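Local coordinates for protein caspase-3 (Porites astreoides, PDB 6WI4) that probably cleaves proteins after aspartate residues as a cysteine protease of the caspase family, acting in coral apoptosis, at residues A[63-68]-A[101-106]; A[81-86]-A[116-121]; A[87-90]-A[95-98]; A[120-125]-A[224-229]. All coordinates share one frame; numbering follows the deposited sequence.

Contact 1 (A[63-68]-A[101-106]); sequences AEIRRI and GTMAIK
This is a helix-to-sheet packing contact, in which M103 of the edge strand 101-104 reaches across to I65 and R66 of helix 62-73. It rests on a single methionine and joins the small antiparallel sheet to a helix that lies on the main sheet. At M103 the first torsion sets CG between the backbone N and the carbonyl carbon (chi1 51°). The chain then runs straight to the sulfur and bends there (chi3 -63°), so that SD and CE come against the helix at different points. SD meets the branch methyl of I65, with I65 CG2 4.0 Å from M103 SD, the two side chains crossing obliquely. The terminal methyl goes to the arginine: M103 CE lies over one face of the R66 guanidinium and 4.0 Å from R66 CG. R66 approaches from the opposite direction with its chain extended from CG to NE, and its NH1 comes to 3.7 Å from M103 CB. The exposed arginine thus roofs the buried methionine with its apolar stem and its flat end, while its charge has a weak, long ion pair with D107. From helix 105-110, L108 touches both I65 and M103, and R62 donates to the carbonyl of T102. On the inner side of helix 62-73, I68 packs on V15 and I17 of the main sheet. The helix therefore lies over the parallel strands as the connection of a beta-alpha-beta crossover from strand 53-58 to strand 83-88, as expected of the layered alpha/beta fold of caspases.

Contact 2 (A[81-86]-A[116-121]); sequences DAFIFS and TTLVGK
K121 NZ is held by three backbone carbonyls, those of T117, Y80 and H77, while the stem of the same side chain lies against the carbonyl of D81. K121 NZ lies 3.1 Å from T117 O, nearly along the C=O axis (164°). The chain is extended beyond CG and runs past the D81 carbonyl, with K121 CB 3.3 Å from D81 O. D81 OD2 accepts from the backbone N of N7 and K8; D81 OD1 stays 5.7 Å from K121 NZ, too far for a salt bridge, though the opposite charges may attract weakly. Shortened to an alanine here, the side chain is likely to leave all three carbonyls without their common donor and the turn without its polar tie to H77 and Y80. The loop folds as a type II turn from L118 to K121, closed by K121 N and L118 O at 3.0 Å, with G120 at its third position. L118 reaches F83: L118 CD1 is 3.9 Å from F83 CB, and CD2 also touches it. F83 meets the ring of F112, and strand 83-88 runs between strands 13-18 and 123-128, so the loop from helix 105-110 is pinned beside residues 81-83 just before it enters strand 123-128.

Contact 3 (A[87-90]-A[95-98]); sequences ILTH and VIYG
The hydroxyl of T89 donates to the carbonyl of Y97 in a short bond, T89 OG1 to Y97 O at 2.6 Å. The torsion that sets OG1 opposite the backbone N (chi1 -171°) aims it at this carbonyl, which it approaches at 137° to the C=O and tilted 17° from the carbonyl plane. The same oxygen also accepts from ND2 of N19, so Y97 O is gripped by two donors. Running the other way, the backbone N of Y97 donates to H90 O at 2.9 Å. That carbonyl has weaker company: I96 CA gives it a CH...O contact, and the Y97 ring offers it an edge, with Y97 CD1 3.5 Å from H90 O. Together the two bonds fasten T89 and H90, which carry on from strand 83-88 of the main mixed sheet, to strand 95-98, the middle strand of the three-stranded antiparallel sheet. In caspases the substrate cleft lies at this end of the parallel strands, and here H90 packs on the backbone of the bound peptide. Its imidazole is placed by NE2, which hydrogen-bonds to the carbonyl of Y31, and by F22, whose ring it meets, while H90 CB touches Y97 CD1 at 3.6 Å. Apolar contacts complete the pairing: I87 CD1 and I96 CD1 meet tip to tip at 3.7 Å, and T89 CG2 packs across the I96 side chain, 3.8 Å from I96 CB.

Contact 4 (A[120-125]-A[224-229]); sequences GKPKMF and KELYFF
The loop after strand 217-220 covers the beginning of strand 123-128, where L226 and F228 close on P122 and M124. The methyl L226 CD1 is the hub, lying 3.6 Å from P122 CB and equally far from M124 SD. M124 and L226 reach toward each other tip to tip, L226 with its CG opposite the backbone N (chi1 -161°), which carries CD1 out to the sulfur. The sulfur also meets the phenyl ring in a Met-aromatic contact: M124 SD is 3.7 Å from F228 CZ, and its line to the ring centroid runs obliquely, 70° off the ring normal. L226 CD2 sits over the centre of the F228 ring, 3.9 Å above its plane, so leucine, methionine and phenylalanine form one apolar cluster. In the caspase fold this cluster lies between the central sheet and a flanking helix, for I186 at the start of helix 186-197 touches M124, L226 and F228 alike. With M124 cut back to an alanine, a gap is likely to open beside L226 CD1 and the F228 ring. At G120, in the turn before the strand, the contact becomes polar: a water donates to G120 O (2.8 Å) and accepts from K224 NZ (3.0 Å). K123 points away and curls back, K123 NZ donating to K121 O at 2.9 Å in the carbonyl plane; it also bonds L118 O and makes a cation-pi contact with F147.

In the fold
All four contacts fall within one caspase domain. Contacts 1 and 3, centres 9 Å apart, meet in the small antiparallel sheet, where strands 95-98 and 101-104 are neighbours. Contacts 2 and 4, centres 8 Å apart, share G120 and K121 and sit where strands 83-88 and 123-128 begin side by side in the main sheet. Strand 83-88 serves both contacts 2 and 3, whose centres are 21 Å apart, at its two ends. Contact 3 lies within the chain span bridged by contact 1, contacts 1 and 2 alternate, and contact 4 comes last, bringing in the C-terminal loop. The central strand thus connects the peptide-bound end with the far end of the sheet.

Contact 1 (A[63-68]-A[101-106])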
loop_
_atom_site.group_PDB
_atom_site.type_symbol
_atom_site.label_atom_id
_atom_site.label_comp_id
_atom_site.label_asym_id
_atom_site.label_seq_id
_atom_site.Cartn_x
_atom_site.Cartn_y
_atom_site.Cartn_z
ATOM N N ALA A 63 -6.426 -17.202 -3.529
ATOM C CA ALA A 63 -5.988 -18.226 -2.591
ATOM C C ALA A 63 -4.526 -18.033 -2.217
ATOM O O ALA A 63 -4.141 -18.227 -1.057
ATOM C CB ALA A 63 -6.215 -19.612 -3.189
ATOM N N GLU A 64 -3.707 -17.620 -3.183
ATOM C CA GLU A 64 -2.297 -17.382 -2.899
ATOM C C GLU A 64 -2.105 -16.153 -2.024
ATOM O O GLU A 64 -1.243 -16.158 -1.138
ATOM C CB GLU A 64 -1.524 -17.251 -4.202
ATOM C CG GLU A 64 -1.390 -18.602 -4.909
ATOM C CD GLU A 64 -0.872 -18.498 -6.318
ATOM O OE1 GLU A 64 -1.106 -17.465 -6.984
ATOM O OE2 GLU A 64 -0.243 -19.481 -6.775
ATOM N N ILE A 65 -2.902 -15.101 -2.245
ATOM C CA ILE A 65 -2.840 -13.931 -1.371
ATOM C C ILE A 65 -3.187 -14.331 0.057
ATOM O O ILE A 65 -2.496 -13.956 1.013
ATOM C CB ILE A 65 -3.767 -12.815 -1.895
ATOM C CG1 ILE A 65 -3.269 -12.291 -3.242
ATOM C CG2 ILE A 65 -3.832 -11.671 -0.901
ATOM C CD1 ILE A 65 -4.255 -11.369 -3.935
ATOM N N ARG A 66 -4.250 -15.124 0.219
ATOM C CA ARG A 66 -4.634 -15.580 1.549
ATOM C C ARG A 66 -3.540 -16.447 2.168
ATOM O O ARG A 66 -3.257 -16.335 3.368
ATOM C CB ARG A 66 -5.959 -16.346 1.480
ATOM C CG ARG A 66 -7.166 -15.479 1.105
ATOM C CD ARG A 66 -8.481 -16.166 1.455
ATOM N NE ARG A 66 -9.615 -15.263 1.257
ATOM C CZ ARG A 66 -10.363 -15.243 0.162
ATOM N NH1 ARG A 66 -11.369 -14.386 0.056
ATOM N NH2 ARG A 66 -10.104 -16.087 -0.827
ATOM N N ARG A 67 -2.885 -17.285 1.359
ATOM C CA ARG A 67 -1.787 -18.093 1.879
ATOM C C ARG A 67 -0.654 -17.211 2.390
ATOM O O ARG A 67 -0.114 -17.446 3.480
ATOM C CB ARG A 67 -1.277 -19.053 0.800
ATOM C CG ARG A 67 -0.024 -19.843 1.220
ATOM C CD ARG A 67 0.553 -20.694 0.076
ATOM N NE ARG A 67 1.885 -21.202 0.416
ATOM C CZ ARG A 67 2.515 -22.197 -0.212
ATOM N NH1 ARG A 67 3.732 -22.556 0.182
ATOM N NH2 ARG A 67 1.951 -22.823 -1.242
ATOM N N ILE A 68 -0.294 -16.175 1.625
ATOM C CA ILE A 68 0.773 -15.272 2.051
ATOM C C ILE A 68 0.403 -14.595 3.366
ATOM O O ILE A 68 1.214 -14.523 4.298
ATOM C CB ILE A 68 1.074 -14.241 0.951
ATOM C CG1 ILE A 68 1.685 -14.932 -0.267
ATOM C CG2 ILE A 68 2.053 -13.202 1.459
ATOM C CD1 ILE A 68 1.583 -14.110 -1.538
ATOM N N GLY A 101 -10.117 -13.088 -9.270
ATOM C CA GLY A 101 -11.348 -12.487 -8.793
ATOM C C GLY A 101 -11.108 -11.614 -7.575
ATOM O O GLY A 101 -9.971 -11.364 -7.176
ATOM N N THR A 102 -12.214 -11.188 -6.973
ATOM C CA THR A 102 -12.184 -10.185 -5.919
ATOM C C THR A 102 -12.175 -10.815 -4.534
ATOM O O THR A 102 -12.694 -11.915 -4.317
ATOM C CB THR A 102 -13.383 -9.236 -6.021
ATOM O OG1 THR A 102 -14.600 -9.988 -5.907
ATOM C CG2 THR A 102 -13.374 -8.499 -7.334
ATOM N N MET A 103 -11.589 -10.090 -3.589
ATOM C CA MET A 103 -11.690 -10.423 -2.180
ATOM C C MET A 103 -11.778 -9.134 -1.381
ATOM O O MET A 103 -11.296 -8.085 -1.811
ATOM C CB MET A 103 -10.505 -11.269 -1.697
ATOM C CG MET A 103 -9.158 -10.693 -2.059
ATOM S SD MET A 103 -7.765 -11.704 -1.520
ATOM C CE MET A 103 -7.978 -11.644 0.250
ATOM N N ALA A 104 -12.405 -9.221 -0.213
ATOM C CA ALA A 104 -12.575 -8.046 0.630
ATOM C C ALA A 104 -11.260 -7.667 1.297
ATOM O O ALA A 104 -10.532 -8.528 1.796
ATOM C CB ALA A 104 -13.637 -8.304 1.694
ATOM N N ILE A 105 -10.966 -6.363 1.315
ATOM C CA ILE A 105 -9.767 -5.870 1.989
ATOM C C ILE A 105 -9.815 -6.184 3.481
ATOM O O ILE A 105 -8.780 -6.449 4.103
ATOM C CB ILE A 105 -9.603 -4.357 1.713
ATOM C CG1 ILE A 105 -9.161 -4.127 0.267
ATOM C CG2 ILE A 105 -8.611 -3.726 2.669
ATOM C CD1 ILE A 105 -9.116 -2.668 -0.139
ATOM N N LYS A 106 -11.011 -6.178 4.077
ATOM C CA LYS A 106 -11.144 -6.563 5.482
ATOM C C LYS A 106 -10.574 -7.952 5.752
ATOM O O LYS A 106 -10.028 -8.192 6.834
ATOM C CB LYS A 106 -12.612 -6.510 5.902
ATOM C CG LYS A 106 -13.185 -5.113 5.982
#

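Contact 2 (A[81-86]-A[116-121])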
loop_
_atom_site.group_PDB
_atom_site.type_symbol
_atom_site.label_atom_id
_atom_site.label_comp_id
_atom_site.label_asym_id
_atom_site.label_seq_id
_atom_site.Cartn_x
_atom_site.Cartn_y
_atom_site.Cartn_z
ATOM N N ASP A 81 10.136 -4.962 14.819
ATOM C CA ASP A 81 9.467 -3.786 15.359
ATOM C C ASP A 81 8.202 -3.401 14.605
ATOM O O ASP A 81 7.408 -2.612 15.131
ATOM C CB ASP A 81 10.408 -2.574 15.330
ATOM C CG ASP A 81 11.545 -2.678 16.338
ATOM O OD1 ASP A 81 11.344 -3.289 17.409
ATOM O OD2 ASP A 81 12.626 -2.141 16.036
ATOM N N ALA A 82 8.002 -3.913 13.394
ATOM C CA ALA A 82 6.952 -3.399 12.521
ATOM C C ALA A 82 6.673 -4.430 11.436
ATOM O O ALA A 82 7.426 -5.387 11.264
ATOM C CB ALA A 82 7.359 -2.056 11.909
ATOM N N PHE A 83 5.588 -4.210 10.686
ATOM C CA PHE A 83 5.217 -5.075 9.567
ATOM C C PHE A 83 4.652 -4.217 8.450
ATOM O O PHE A 83 3.894 -3.283 8.718
ATOM C CB PHE A 83 4.183 -6.132 9.984
ATOM C CG PHE A 83 3.656 -6.963 8.840
ATOM C CD1 PHE A 83 4.470 -7.898 8.217
ATOM C CD2 PHE A 83 2.348 -6.819 8.401
ATOM C CE1 PHE A 83 3.987 -8.663 7.159
ATOM C CE2 PHE A 83 1.860 -7.578 7.346
ATOM C CZ PHE A 83 2.687 -8.505 6.726
ATOM N N ILE A 84 5.004 -4.545 7.204
ATOM C CA ILE A 84 4.505 -3.838 6.024
ATOM C C ILE A 84 3.858 -4.840 5.082
ATOM O O ILE A 84 4.446 -5.888 4.793
ATOM C CB ILE A 84 5.635 -3.086 5.300
ATOM C CG1 ILE A 84 6.079 -1.885 6.129
ATOM C CG2 ILE A 84 5.201 -2.680 3.876
ATOM C CD1 ILE A 84 7.271 -1.145 5.531
ATOM N N PHE A 85 2.670 -4.499 4.580
ATOM C CA PHE A 85 2.001 -5.247 3.520
ATOM C C PHE A 85 1.600 -4.273 2.421
ATOM O O PHE A 85 0.981 -3.247 2.704
ATOM C CB PHE A 85 0.764 -5.978 4.054
ATOM C CG PHE A 85 -0.001 -6.726 3.006
ATOM C CD1 PHE A 85 -0.958 -6.083 2.226
ATOM C CD2 PHE A 85 0.207 -8.078 2.822
ATOM C CE1 PHE A 85 -1.664 -6.768 1.265
ATOM C CE2 PHE A 85 -0.508 -8.775 1.854
ATOM C CZ PHE A 85 -1.446 -8.118 1.088
ATOM N N SER A 86 1.926 -4.593 1.172
ATOM C CA SER A 86 1.555 -3.709 0.074
ATOM C C SER A 86 1.042 -4.543 -1.087
ATOM O O SER A 86 1.507 -5.659 -1.322
ATOM C CB SER A 86 2.737 -2.825 -0.368
ATOM O OG SER A 86 3.807 -3.612 -0.895
ATOM N N THR A 116 -0.217 -12.209 17.889
ATOM C CA THR A 116 0.177 -11.740 19.215
ATOM C C THR A 116 1.519 -11.022 19.192
ATOM O O THR A 116 1.723 -10.055 19.941
ATOM C CB THR A 116 0.212 -12.919 20.191
ATOM O OG1 THR A 116 1.187 -13.870 19.752
ATOM C CG2 THR A 116 -1.141 -13.590 20.250
ATOM N N THR A 117 2.444 -11.465 18.337
ATOM C CA THR A 117 3.777 -10.881 18.327
ATOM C C THR A 117 3.848 -9.566 17.558
ATOM O O THR A 117 4.927 -8.972 17.487
ATOM C CB THR A 117 4.801 -11.876 17.763
ATOM O OG1 THR A 117 4.371 -12.367 16.488
ATOM C CG2 THR A 117 4.969 -13.052 18.724
ATOM N N LEU A 118 2.732 -9.082 17.014
ATOM C CA LEU A 118 2.670 -7.733 16.465
ATOM C C LEU A 118 1.857 -6.777 17.326
ATOM O O LEU A 118 1.685 -5.617 16.940
ATOM C CB LEU A 118 2.091 -7.749 15.045
ATOM C CG LEU A 118 3.058 -8.255 13.969
ATOM C CD1 LEU A 118 2.354 -8.353 12.626
ATOM C CD2 LEU A 118 4.286 -7.380 13.881
ATOM N N VAL A 119 1.331 -7.224 18.467
ATOM C CA VAL A 119 0.571 -6.311 19.317
ATOM C C VAL A 119 1.480 -5.181 19.776
ATOM O O VAL A 119 2.626 -5.402 20.186
ATOM C CB VAL A 119 -0.051 -7.070 20.497
ATOM C CG1 VAL A 119 -0.657 -6.096 21.514
ATOM C CG2 VAL A 119 -1.122 -8.025 19.987
ATOM N N GLY A 120 0.977 -3.950 19.675
ATOM C CA GLY A 120 1.736 -2.774 20.027
ATOM C C GLY A 120 2.663 -2.270 18.947
ATOM O O GLY A 120 3.295 -1.224 19.133
ATOM N N LYS A 121 2.773 -2.982 17.830
ATOM C CA LYS A 121 3.720 -2.638 16.779
ATOM C C LYS A 121 2.993 -2.126 15.539
ATOM O O LYS A 121 1.892 -2.584 15.223
ATOM C CB LYS A 121 4.570 -3.856 16.395
ATOM C CG LYS A 121 5.423 -4.375 17.556
ATOM C CD LYS A 121 6.153 -5.658 17.198
ATOM C CE LYS A 121 6.961 -6.149 18.404
ATOM N NZ LYS A 121 7.522 -7.515 18.164
#

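Contact 3 (A[87-90]-A[95-98])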
loop_
_atom_site.group_PDB
_atom_site.type_symbol
_atom_site.label_atom_id
_atom_site.label_comp_id
_atom_site.label_asym_id
_atom_site.label_seq_id
_atom_site.Cartn_x
_atom_site.Cartn_y
_atom_site.Cartn_z
ATOM N N ILE A 87 0.067 -4.005 -1.807
ATOM C CA ILE A 87 -0.473 -4.722 -2.951
ATOM C C ILE A 87 -0.776 -3.735 -4.065
ATOM O O ILE A 87 -1.271 -2.630 -3.828
ATOM C CB ILE A 87 -1.710 -5.567 -2.572
ATOM C CG1 ILE A 87 -2.135 -6.435 -3.763
ATOM C CG2 ILE A 87 -2.833 -4.690 -2.047
ATOM C CD1 ILE A 87 -3.031 -7.620 -3.366
ATOM N N LEU A 88 -0.437 -4.142 -5.284
ATOM C CA LEU A 88 -0.597 -3.362 -6.502
ATOM C C LEU A 88 -1.487 -4.186 -7.420
ATOM O O LEU A 88 -1.062 -5.238 -7.909
ATOM C CB LEU A 88 0.769 -3.092 -7.144
ATOM C CG LEU A 88 1.931 -2.778 -6.198
ATOM C CD1 LEU A 88 3.246 -2.824 -6.983
ATOM C CD2 LEU A 88 1.738 -1.405 -5.560
ATOM N N THR A 89 -2.724 -3.746 -7.632
ATOM C CA THR A 89 -3.687 -4.610 -8.319
ATOM C C THR A 89 -4.899 -3.780 -8.729
ATOM O O THR A 89 -4.956 -2.569 -8.497
ATOM C CB THR A 89 -4.076 -5.801 -7.428
ATOM O OG1 THR A 89 -4.841 -6.751 -8.186
ATOM C CG2 THR A 89 -4.870 -5.373 -6.181
ATOM N N HIS A 90 -5.874 -4.443 -9.354
ATOM C CA HIS A 90 -7.168 -3.820 -9.584
ATOM C C HIS A 90 -7.997 -3.841 -8.302
ATOM O O HIS A 90 -7.752 -4.629 -7.383
ATOM C CB HIS A 90 -7.926 -4.547 -10.702
ATOM C CG HIS A 90 -7.488 -4.151 -12.076
ATOM N ND1 HIS A 90 -7.547 -2.851 -12.517
ATOM C CD2 HIS A 90 -7.004 -4.877 -13.112
ATOM C CE1 HIS A 90 -7.103 -2.781 -13.758
ATOM N NE2 HIS A 90 -6.776 -4.001 -14.147
ATOM N N VAL A 95 -12.696 -3.781 -2.045
ATOM C CA VAL A 95 -12.175 -5.052 -2.533
ATOM C C VAL A 95 -10.902 -4.831 -3.343
ATOM O O VAL A 95 -10.673 -3.766 -3.923
ATOM C CB VAL A 95 -13.203 -5.831 -3.391
ATOM C CG1 VAL A 95 -14.461 -6.122 -2.591
ATOM C CG2 VAL A 95 -13.545 -5.073 -4.651
ATOM N N ILE A 96 -10.079 -5.878 -3.392
ATOM C CA ILE A 96 -8.936 -5.931 -4.294
ATOM C C ILE A 96 -9.040 -7.214 -5.106
ATOM O O ILE A 96 -9.755 -8.156 -4.746
ATOM C CB ILE A 96 -7.572 -5.862 -3.564
ATOM C CG1 ILE A 96 -7.477 -6.921 -2.467
ATOM C CG2 ILE A 96 -7.323 -4.450 -3.013
ATOM C CD1 ILE A 96 -6.658 -8.148 -2.870
ATOM N N TYR A 97 -8.331 -7.238 -6.230
ATOM C CA TYR A 97 -8.362 -8.385 -7.128
ATOM C C TYR A 97 -7.145 -9.276 -6.924
ATOM O O TYR A 97 -6.002 -8.808 -6.995
ATOM C CB TYR A 97 -8.408 -7.942 -8.590
ATOM C CG TYR A 97 -9.787 -7.631 -9.125
ATOM C CD1 TYR A 97 -10.395 -6.420 -8.854
ATOM C CD2 TYR A 97 -10.459 -8.539 -9.931
ATOM C CE1 TYR A 97 -11.651 -6.125 -9.358
ATOM C CE2 TYR A 97 -11.710 -8.255 -10.434
ATOM C CZ TYR A 97 -12.297 -7.045 -10.151
ATOM O OH TYR A 97 -13.549 -6.751 -10.650
ATOM N N GLY A 98 -7.390 -10.563 -6.691
ATOM C CA GLY A 98 -6.429 -11.568 -7.097
ATOM C C GLY A 98 -6.486 -11.726 -8.607
ATOM O O GLY A 98 -7.329 -11.140 -9.287
#

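Contact 4 (A[120-125]-A[224-229])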
loop_
_atom_site.group_PDB
_atom_site.type_symbol
_atom_site.label_atom_id
_atom_site.label_comp_id
_atom_site.label_asym_id
_atom_site.label_seq_id
_atom_site.Cartn_x
_atom_site.Cartn_y
_atom_site.Cartn_z
ATOM N N GLY A 120 0.977 -3.950 19.675
ATOM C CA GLY A 120 1.736 -2.774 20.027
ATOM C C GLY A 120 2.663 -2.270 18.947
ATOM O O GLY A 120 3.295 -1.224 19.133
ATOM N N LYS A 121 2.773 -2.982 17.830
ATOM C CA LYS A 121 3.720 -2.638 16.779
ATOM C C LYS A 121 2.993 -2.126 15.539
ATOM O O LYS A 121 1.892 -2.584 15.223
ATOM C CB LYS A 121 4.570 -3.856 16.395
ATOM C CG LYS A 121 5.423 -4.375 17.556
ATOM C CD LYS A 121 6.153 -5.658 17.198
ATOM C CE LYS A 121 6.961 -6.149 18.404
ATOM N NZ LYS A 121 7.522 -7.515 18.164
ATOM N N PRO A 122 3.590 -1.178 14.816
ATOM C CA PRO A 122 2.922 -0.628 13.630
ATOM C C PRO A 122 2.748 -1.672 12.541
ATOM O O PRO A 122 3.678 -2.410 12.196
ATOM C CB PRO A 122 3.844 0.515 13.192
ATOM C CG PRO A 122 5.128 0.306 13.915
ATOM C CD PRO A 122 4.832 -0.463 15.154
ATOM N N LYS A 123 1.533 -1.726 12.005
ATOM C CA LYS A 123 1.158 -2.618 10.913
ATOM C C LYS A 123 0.706 -1.731 9.771
ATOM O O LYS A 123 -0.384 -1.152 9.831
ATOM C CB LYS A 123 0.055 -3.579 11.352
ATOM C CG LYS A 123 0.488 -4.467 12.534
ATOM C CD LYS A 123 -0.690 -5.109 13.243
ATOM C CE LYS A 123 -1.255 -4.238 14.376
ATOM N NZ LYS A 123 -0.396 -4.247 15.602
ATOM N N MET A 124 1.550 -1.607 8.756
ATOM C CA MET A 124 1.347 -0.658 7.667
ATOM C C MET A 124 0.849 -1.389 6.433
ATOM O O MET A 124 1.466 -2.362 5.998
ATOM C CB MET A 124 2.646 0.070 7.341
ATOM C CG MET A 124 3.184 0.914 8.478
ATOM S SD MET A 124 4.902 1.376 8.197
ATOM C CE MET A 124 5.726 0.082 9.129
ATOM N N PHE A 125 -0.237 -0.895 5.848
ATOM C CA PHE A 125 -0.777 -1.439 4.609
ATOM C C PHE A 125 -0.784 -0.350 3.548
ATOM O O PHE A 125 -1.250 0.765 3.809
ATOM C CB PHE A 125 -2.186 -1.983 4.839
ATOM C CG PHE A 125 -2.206 -3.237 5.638
ATOM C CD1 PHE A 125 -1.966 -3.209 6.999
ATOM C CD2 PHE A 125 -2.423 -4.457 5.025
ATOM C CE1 PHE A 125 -1.960 -4.380 7.740
ATOM C CE2 PHE A 125 -2.414 -5.620 5.757
ATOM C CZ PHE A 125 -2.186 -5.579 7.118
ATOM N N LYS A 224 0.961 6.399 18.192
ATOM C CA LYS A 224 2.215 7.116 18.334
ATOM C C LYS A 224 2.630 7.612 16.958
ATOM O O LYS A 224 2.091 7.175 15.939
ATOM C CB LYS A 224 3.309 6.213 18.927
ATOM C CG LYS A 224 2.928 5.526 20.228
ATOM C CD LYS A 224 4.031 4.582 20.697
ATOM C CE LYS A 224 3.608 3.830 21.937
ATOM N NZ LYS A 224 4.626 2.807 22.326
ATOM N N GLU A 225 3.611 8.516 16.930
ATOM C CA GLU A 225 4.258 8.864 15.670
ATOM C C GLU A 225 5.130 7.703 15.206
ATOM O O GLU A 225 5.788 7.033 16.011
ATOM C CB GLU A 225 5.100 10.132 15.820
ATOM C CG GLU A 225 4.321 11.414 15.589
ATOM C CD GLU A 225 3.509 11.819 16.795
ATOM O OE1 GLU A 225 4.120 12.229 17.803
ATOM O OE2 GLU A 225 2.263 11.721 16.734
ATOM N N LEU A 226 5.120 7.453 13.904
ATOM C CA LEU A 226 5.939 6.405 13.301
ATOM C C LEU A 226 7.078 7.094 12.561
ATOM O O LEU A 226 6.895 7.604 11.456
ATOM C CB LEU A 226 5.115 5.522 12.369
ATOM C CG LEU A 226 5.651 4.138 11.983
ATOM C CD1 LEU A 226 4.591 3.381 11.196
ATOM C CD2 LEU A 226 6.939 4.214 11.196
ATOM N N TYR A 227 8.252 7.102 13.180
ATOM C CA TYR A 227 9.488 7.515 12.535
ATOM C C TYR A 227 10.274 6.272 12.145
ATOM O O TYR A 227 10.498 5.393 12.981
ATOM C CB TYR A 227 10.339 8.372 13.470
ATOM C CG TYR A 227 9.799 9.747 13.783
ATOM C CD1 TYR A 227 10.054 10.820 12.938
ATOM C CD2 TYR A 227 9.077 9.977 14.939
ATOM C CE1 TYR A 227 9.585 12.086 13.232
ATOM C CE2 TYR A 227 8.605 11.242 15.242
ATOM C CZ TYR A 227 8.862 12.287 14.382
ATOM O OH TYR A 227 8.392 13.550 14.671
ATOM N N PHE A 228 10.693 6.204 10.879
ATOM C CA PHE A 228 11.487 5.061 10.443
ATOM C C PHE A 228 12.907 5.099 11.002
ATOM O O PHE A 228 13.542 4.045 11.104
ATOM C CB PHE A 228 11.493 4.983 8.910
ATOM C CG PHE A 228 10.187 4.508 8.342
ATOM C CD1 PHE A 228 9.838 3.176 8.403
ATOM C CD2 PHE A 228 9.292 5.408 7.791
ATOM C CE1 PHE A 228 8.628 2.732 7.900
ATOM C CE2 PHE A 228 8.076 4.975 7.288
ATOM C CZ PHE A 228 7.739 3.647 7.338
ATOM N N PHE A 229 13.399 6.269 11.404
ATOM C CA PHE A 229 14.742 6.413 11.971
ATOM C C PHE A 229 14.656 7.360 13.154
ATOM O O PHE A 229 15.100 8.511 13.091
ATOM C CB PHE A 229 15.723 6.906 10.910
ATOM C CG PHE A 229 15.838 5.967 9.743
ATOM C CD1 PHE A 229 16.682 4.870 9.809
ATOM C CD2 PHE A 229 15.069 6.155 8.605
ATOM C CE1 PHE A 229 16.780 3.984 8.745
ATOM C CE2 PHE A 229 15.159 5.263 7.528
ATOM C CZ PHE A 229 16.015 4.180 7.603
HETATM O O HOH W 1 3.268 0.222 21.482
#